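Local structure of putative ATP binding component of ABC-transporter (Escherichia coli, 2R5O) at residues Gly46-Ala58 with Gln70-Phe84. The protein binds polysaccharide, as the C-terminal domain of Wzt, the probable ATP-hydrolysing component of an ABC transporter that exports O antigen. Sequence-based numbering, arbitrary orientation. Where two conformers were deposited one is given.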
loop_
_atom_site.group_PDB
_atom_site.type_symbol
_atom_site.label_atom_id
_atom_site.label_comp_id
_atom_site.label_asym_id
_atom_site.label_seq_id
_atom_site.Cartn_x
_atom_site.Cartn_y
_atom_site.Cartn_z
ATOM N N GLY A 46 16.237 25.687 -10.843
ATOM C CA GLY A 46 16.473 26.830 -9.967
ATOM C C GLY A 46 15.262 27.722 -9.870
ATOM O O GLY A 46 14.243 27.446 -10.496
ATOM N N GLY A 47 15.372 28.764 -9.064
ATOM C CA GLY A 47 14.293 29.704 -8.825
ATOM C C GLY A 47 13.624 29.526 -7.470
ATOM O O GLY A 47 12.873 30.382 -7.024
ATOM N N ALA A 48 13.885 28.385 -6.840
ATOM C CA ALA A 48 13.481 28.116 -5.466
ATOM C C ALA A 48 14.414 27.048 -4.951
ATOM O O ALA A 48 15.003 26.307 -5.740
ATOM C CB ALA A 48 12.049 27.604 -5.412
ATOM N N LYS A 49 14.514 26.947 -3.638
ATOM C CA LYS A 49 15.374 25.955 -2.987
ATOM C C LYS A 49 14.631 25.334 -1.822
ATOM O O LYS A 49 14.121 26.060 -0.965
ATOM C CB LYS A 49 16.675 26.574 -2.450
ATOM C CG LYS A 49 17.639 26.954 -3.545
ATOM C CD LYS A 49 18.831 27.655 -2.973
ATOM C CE LYS A 49 19.832 26.718 -2.412
ATOM N NZ LYS A 49 21.144 27.473 -2.194
ATOM N N ILE A 50 14.643 24.000 -1.761
ATOM C CA ILE A 50 14.154 23.298 -0.591
ATOM C C ILE A 50 15.314 23.318 0.404
ATOM O O ILE A 50 16.338 22.670 0.181
ATOM C CB ILE A 50 13.730 21.872 -0.878
ATOM C CG1 ILE A 50 12.725 21.850 -2.028
ATOM C CG2 ILE A 50 13.171 21.261 0.370
ATOM C CD1 ILE A 50 12.375 20.462 -2.483
ATOM N N ILE A 51 15.184 24.104 1.470
ATOM C CA ILE A 51 16.307 24.391 2.374
ATOM C C ILE A 51 16.261 23.620 3.702
ATOM O O ILE A 51 17.228 23.642 4.443
ATOM C CB ILE A 51 16.423 25.912 2.632
ATOM C CG1 ILE A 51 15.080 26.530 3.036
ATOM C CG2 ILE A 51 16.980 26.597 1.388
ATOM C CD1 ILE A 51 15.238 27.956 3.558
ATOM N N ASP A 52 15.146 22.956 3.986
ATOM C CA ASP A 52 15.050 22.186 5.228
ATOM C C ASP A 52 13.892 21.214 5.108
ATOM O O ASP A 52 13.033 21.356 4.226
ATOM C CB ASP A 52 14.864 23.121 6.441
ATOM C CG ASP A 52 15.350 22.526 7.755
ATOM O OD1 ASP A 52 15.837 21.392 7.794
ATOM O OD2 ASP A 52 15.254 23.259 8.767
ATOM N N TYR A 53 13.881 20.213 5.982
ATOM C CA TYR A 53 12.729 19.327 6.131
ATOM C C TYR A 53 12.580 18.917 7.576
ATOM O O TYR A 53 13.506 19.079 8.390
ATOM C CB TYR A 53 12.847 18.091 5.233
ATOM C CG TYR A 53 13.902 17.074 5.626
ATOM C CD1 TYR A 53 13.609 15.959 6.420
ATOM C CD2 TYR A 53 15.199 17.205 5.183
ATOM C CE1 TYR A 53 14.570 15.037 6.751
ATOM C CE2 TYR A 53 16.178 16.259 5.495
ATOM C CZ TYR A 53 15.843 15.182 6.276
ATOM O OH TYR A 53 16.842 14.267 6.582
ATOM N N HIS A 54 11.415 18.365 7.865
ATOM C CA HIS A 54 11.127 17.847 9.191
ATOM C C HIS A 54 10.217 16.644 9.047
ATOM O O HIS A 54 9.352 16.621 8.181
ATOM C CB HIS A 54 10.436 18.920 10.056
ATOM C CG HIS A 54 10.422 18.599 11.512
ATOM N ND1 HIS A 54 11.501 18.856 12.328
ATOM C CD2 HIS A 54 9.464 18.052 12.295
ATOM C CE1 HIS A 54 11.200 18.481 13.566
ATOM N NE2 HIS A 54 9.981 17.970 13.568
ATOM N N ILE A 55 10.417 15.629 9.869
ATOM C CA ILE A 55 9.554 14.468 9.924
ATOM C C ILE A 55 9.111 14.270 11.350
ATOM O O ILE A 55 9.921 14.391 12.279
ATOM C CB ILE A 55 10.260 13.211 9.368
ATOM C CG1 ILE A 55 10.627 13.474 7.890
ATOM C CG2 ILE A 55 9.368 11.968 9.495
ATOM C CD1 ILE A 55 11.456 12.382 7.194
ATOM N N GLN A 56 7.835 14.016 11.545
ATOM C CA GLN A 56 7.278 13.815 12.884
ATOM C C GLN A 56 6.185 12.779 12.824
ATOM O O GLN A 56 5.440 12.733 11.847
ATOM C CB GLN A 56 6.803 15.128 13.475
ATOM C CG GLN A 56 5.775 15.781 12.655
ATOM C CD GLN A 56 5.529 17.233 13.029
ATOM O OE1 GLN A 56 6.389 17.891 13.634
ATOM N NE2 GLN A 56 4.363 17.760 12.643
ATOM N N SER A 57 6.072 11.957 13.861
ATOM C CA SER A 57 4.977 11.005 13.913
ATOM C C SER A 57 4.588 10.779 15.366
ATOM O O SER A 57 5.447 10.589 16.212
ATOM C CB SER A 57 5.409 9.699 13.306
ATOM O OG SER A 57 4.336 8.765 13.266
ATOM N N ALA A 58 3.289 10.827 15.647
ATOM C CA ALA A 58 2.737 10.640 17.000
ATOM C C ALA A 58 3.355 11.668 17.941
ATOM O O ALA A 58 3.517 11.429 19.133
ATOM C CB ALA A 58 2.988 9.232 17.497
ATOM N N GLN A 70 1.129 3.949 10.833
ATOM C CA GLN A 70 0.966 5.175 11.614
ATOM C C GLN A 70 1.023 6.437 10.740
ATOM O O GLN A 70 1.899 6.561 9.870
ATOM C CB GLN A 70 2.019 5.220 12.717
ATOM C CG GLN A 70 1.793 6.265 13.748
ATOM C CD GLN A 70 2.608 6.008 14.982
ATOM O OE1 GLN A 70 2.342 5.071 15.719
ATOM N NE2 GLN A 70 3.625 6.821 15.198
ATOM N N GLN A 71 0.149 7.382 11.028
ATOM C CA GLN A 71 0.186 8.725 10.383
ATOM C C GLN A 71 1.515 9.434 10.679
ATOM O O GLN A 71 1.930 9.526 11.836
ATOM C CB GLN A 71 -0.952 9.565 10.936
ATOM C CG GLN A 71 -1.379 10.773 10.091
ATOM C CD GLN A 71 -2.120 10.411 8.790
ATOM O OE1 GLN A 71 -2.425 9.262 8.527
ATOM N NE2 GLN A 71 -2.400 11.409 7.980
ATOM N N THR A 72 2.181 9.882 9.617
ATOM C CA THR A 72 3.471 10.588 9.695
ATOM C C THR A 72 3.374 11.878 8.897
ATOM O O THR A 72 2.763 11.892 7.822
ATOM C CB THR A 72 4.615 9.697 9.175
ATOM O OG1 THR A 72 4.683 8.553 10.026
ATOM C CG2 THR A 72 5.924 10.404 9.146
ATOM N N ASP A 73 3.942 12.941 9.440
ATOM C CA ASP A 73 4.017 14.236 8.778
ATOM C C ASP A 73 5.392 14.426 8.160
ATOM O O ASP A 73 6.405 14.264 8.833
ATOM C CB ASP A 73 3.784 15.381 9.764
ATOM C CG ASP A 73 2.454 15.324 10.456
ATOM O OD1 ASP A 73 1.448 14.860 9.899
ATOM O OD2 ASP A 73 2.413 15.831 11.589
ATOM N N PHE A 74 5.398 14.783 6.882
ATOM C CA PHE A 74 6.588 15.032 6.095
ATOM C C PHE A 74 6.527 16.483 5.657
ATOM O O PHE A 74 5.683 16.850 4.824
ATOM C CB PHE A 74 6.597 14.116 4.868
ATOM C CG PHE A 74 6.652 12.645 5.209
ATOM C CD1 PHE A 74 7.852 12.020 5.473
ATOM C CD2 PHE A 74 5.494 11.871 5.265
ATOM C CE1 PHE A 74 7.894 10.671 5.754
ATOM C CE2 PHE A 74 5.566 10.554 5.562
ATOM C CZ PHE A 74 6.771 9.945 5.789
ATOM N N LEU A 75 7.374 17.321 6.240
ATOM C CA LEU A 75 7.368 18.769 6.014
ATOM C C LEU A 75 8.609 19.197 5.264
ATOM O O LEU A 75 9.715 18.706 5.542
ATOM C CB LEU A 75 7.303 19.548 7.335
ATOM C CG LEU A 75 6.058 19.270 8.182
ATOM C CD1 LEU A 75 6.294 18.169 9.204
ATOM C CD2 LEU A 75 5.552 20.540 8.835
ATOM N N MET A 76 8.439 20.128 4.334
ATOM C CA MET A 76 9.550 20.703 3.593
ATOM C C MET A 76 9.453 22.222 3.619
ATOM O O MET A 76 8.364 22.770 3.508
ATOM C CB MET A 76 9.585 20.173 2.143
ATOM C CG MET A 76 8.225 20.196 1.420
ATOM S SD MET A 76 8.218 19.668 -0.306
ATOM C CE MET A 76 8.883 21.130 -0.979
ATOM N N LYS A 77 10.595 22.895 3.769
ATOM C CA LYS A 77 10.666 24.350 3.794
ATOM C C LYS A 77 11.363 24.824 2.531
ATOM O O LYS A 77 12.426 24.312 2.166
ATOM C CB LYS A 77 11.441 24.822 5.011
ATOM C CG LYS A 77 11.482 26.343 5.119
ATOM C CD LYS A 77 12.006 26.850 6.465
ATOM C CE LYS A 77 13.494 26.713 6.561
ATOM N NZ LYS A 77 14.091 27.539 7.677
ATOM N N VAL A 78 10.765 25.808 1.873
ATOM C CA VAL A 78 11.242 26.309 0.581
ATOM C C VAL A 78 11.392 27.823 0.631
ATOM O O VAL A 78 10.499 28.520 1.142
ATOM C CB VAL A 78 10.254 25.979 -0.551
ATOM C CG1 VAL A 78 10.812 26.422 -1.905
ATOM C CG2 VAL A 78 9.935 24.494 -0.549
ATOM N N VAL A 79 12.485 28.332 0.054
ATOM C CA VAL A 79 12.635 29.762 -0.208
ATOM C C VAL A 79 12.511 30.003 -1.709
ATOM O O VAL A 79 13.116 29.299 -2.502
ATOM C CB VAL A 79 13.961 30.336 0.380
ATOM C CG1 VAL A 79 15.234 29.664 -0.179
ATOM C CG2 VAL A 79 14.041 31.849 0.138
ATOM N N PHE A 80 11.692 30.983 -2.082
ATOM C CA PHE A 80 11.408 31.315 -3.482
ATOM C C PHE A 80 12.179 32.552 -3.899
ATOM O O PHE A 80 12.179 33.547 -3.187
ATOM C CB PHE A 80 9.909 31.506 -3.668
ATOM C CG PHE A 80 9.134 30.241 -3.404
ATOM C CD1 PHE A 80 8.940 29.313 -4.423
ATOM C CD2 PHE A 80 8.662 29.949 -2.149
ATOM C CE1 PHE A 80 8.261 28.141 -4.192
ATOM C CE2 PHE A 80 7.979 28.774 -1.910
ATOM C CZ PHE A 80 7.769 27.874 -2.939
ATOM N N GLU A 81 12.867 32.455 -5.033
ATOM C CA GLU A 81 13.700 33.552 -5.544
ATOM C C GLU A 81 12.923 34.494 -6.478
ATOM O O GLU A 81 13.379 35.608 -6.735
ATOM C CB GLU A 81 14.961 32.979 -6.202
ATOM C CG GLU A 81 16.009 32.509 -5.156
ATOM C CD GLU A 81 16.104 31.005 -4.961
ATOM O OE1 GLU A 81 15.504 30.480 -3.992
ATOM O OE2 GLU A 81 16.815 30.348 -5.756
ATOM N N TYR A 82 11.760 34.059 -6.956
ATOM C CA TYR A 82 10.921 34.829 -7.875
ATOM C C TYR A 82 9.460 34.725 -7.435
ATOM O O TYR A 82 9.103 33.830 -6.652
ATOM C CB TYR A 82 11.067 34.276 -9.296
ATOM C CG TYR A 82 12.480 34.300 -9.818
ATOM C CD1 TYR A 82 13.003 35.458 -10.363
ATOM C CD2 TYR A 82 13.295 33.171 -9.782
ATOM C CE1 TYR A 82 14.296 35.507 -10.835
ATOM C CE2 TYR A 82 14.602 33.215 -10.265
ATOM C CZ TYR A 82 15.087 34.382 -10.795
ATOM O OH TYR A 82 16.373 34.447 -11.275
ATOM N N ASP A 83 8.612 35.604 -7.956
ATOM C CA ASP A 83 7.165 35.407 -7.885
ATOM C C ASP A 83 6.788 34.194 -8.731
ATOM O O ASP A 83 7.309 34.046 -9.839
ATOM C CB ASP A 83 6.410 36.606 -8.477
ATOM C CG ASP A 83 6.624 37.885 -7.720
ATOM O OD1 ASP A 83 7.198 37.889 -6.617
ATOM O OD2 ASP A 83 6.198 38.929 -8.259
ATOM N N PHE A 84 5.850 33.374 -8.242
ATOM C CA PHE A 84 5.246 32.301 -9.017
ATOM C C PHE A 84 3.747 32.281 -8.721
ATOM O O PHE A 84 3.340 32.385 -7.558
ATOM C CB PHE A 84 5.828 30.941 -8.624
ATOM C CG PHE A 84 7.292 30.755 -8.952
ATOM C CD1 PHE A 84 7.688 30.328 -10.212
ATOM C CD2 PHE A 84 8.266 30.942 -7.980
ATOM C CE1 PHE A 84 9.036 30.109 -10.506
ATOM C CE2 PHE A 84 9.603 30.742 -8.269
ATOM C CZ PHE A 84 9.988 30.335 -9.523
HETATM O O HOH W 1 17.877 28.710 -7.396
HETATM O O HOH W 2 5.526 6.669 12.111
HETATM O O HOH W 3 1.118 10.978 13.922
#
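K77 of strand 71-80 stands opposite two residues, I51 and D52, of the antiparallel strand 48-57, a classic beta bulge. K77 O takes I51 N at 2.9 Å, while K77 N gives a nearly straight bond to D52 O (175°). With CG anti to the backbone N (chi1 -177°), the long aliphatic chain of K77 runs over the bulge, bringing CE within 3.7 Å of I51 CD1 and 3.8 Å of D52 CB; a lysine suits this place because its methylenes pack while NZ reaches the carbonyls of S22 and E25. At one end, G47 O accepts E81 N (2.9 Å) and lies at the edge of the F84 ring. Glycine is called for here: at its backbone angles a CB would jam against the preceding carbonyl O and crowd the F84 ring. Toward the other end L75, an apolar branch covering the neighbouring strand, lays CD1 against H54 O (3.6 Å) and at the edge of the H54 ring. On the opposite face I50, I55, F74, M76 and V78 form an apolar layer, as expected in an immunoglobulin-like sandwich. Strands 60-61 and 123-131 flank the pair, and that layer packs largely on strands 137-147 and 153-169 of the facing sheet.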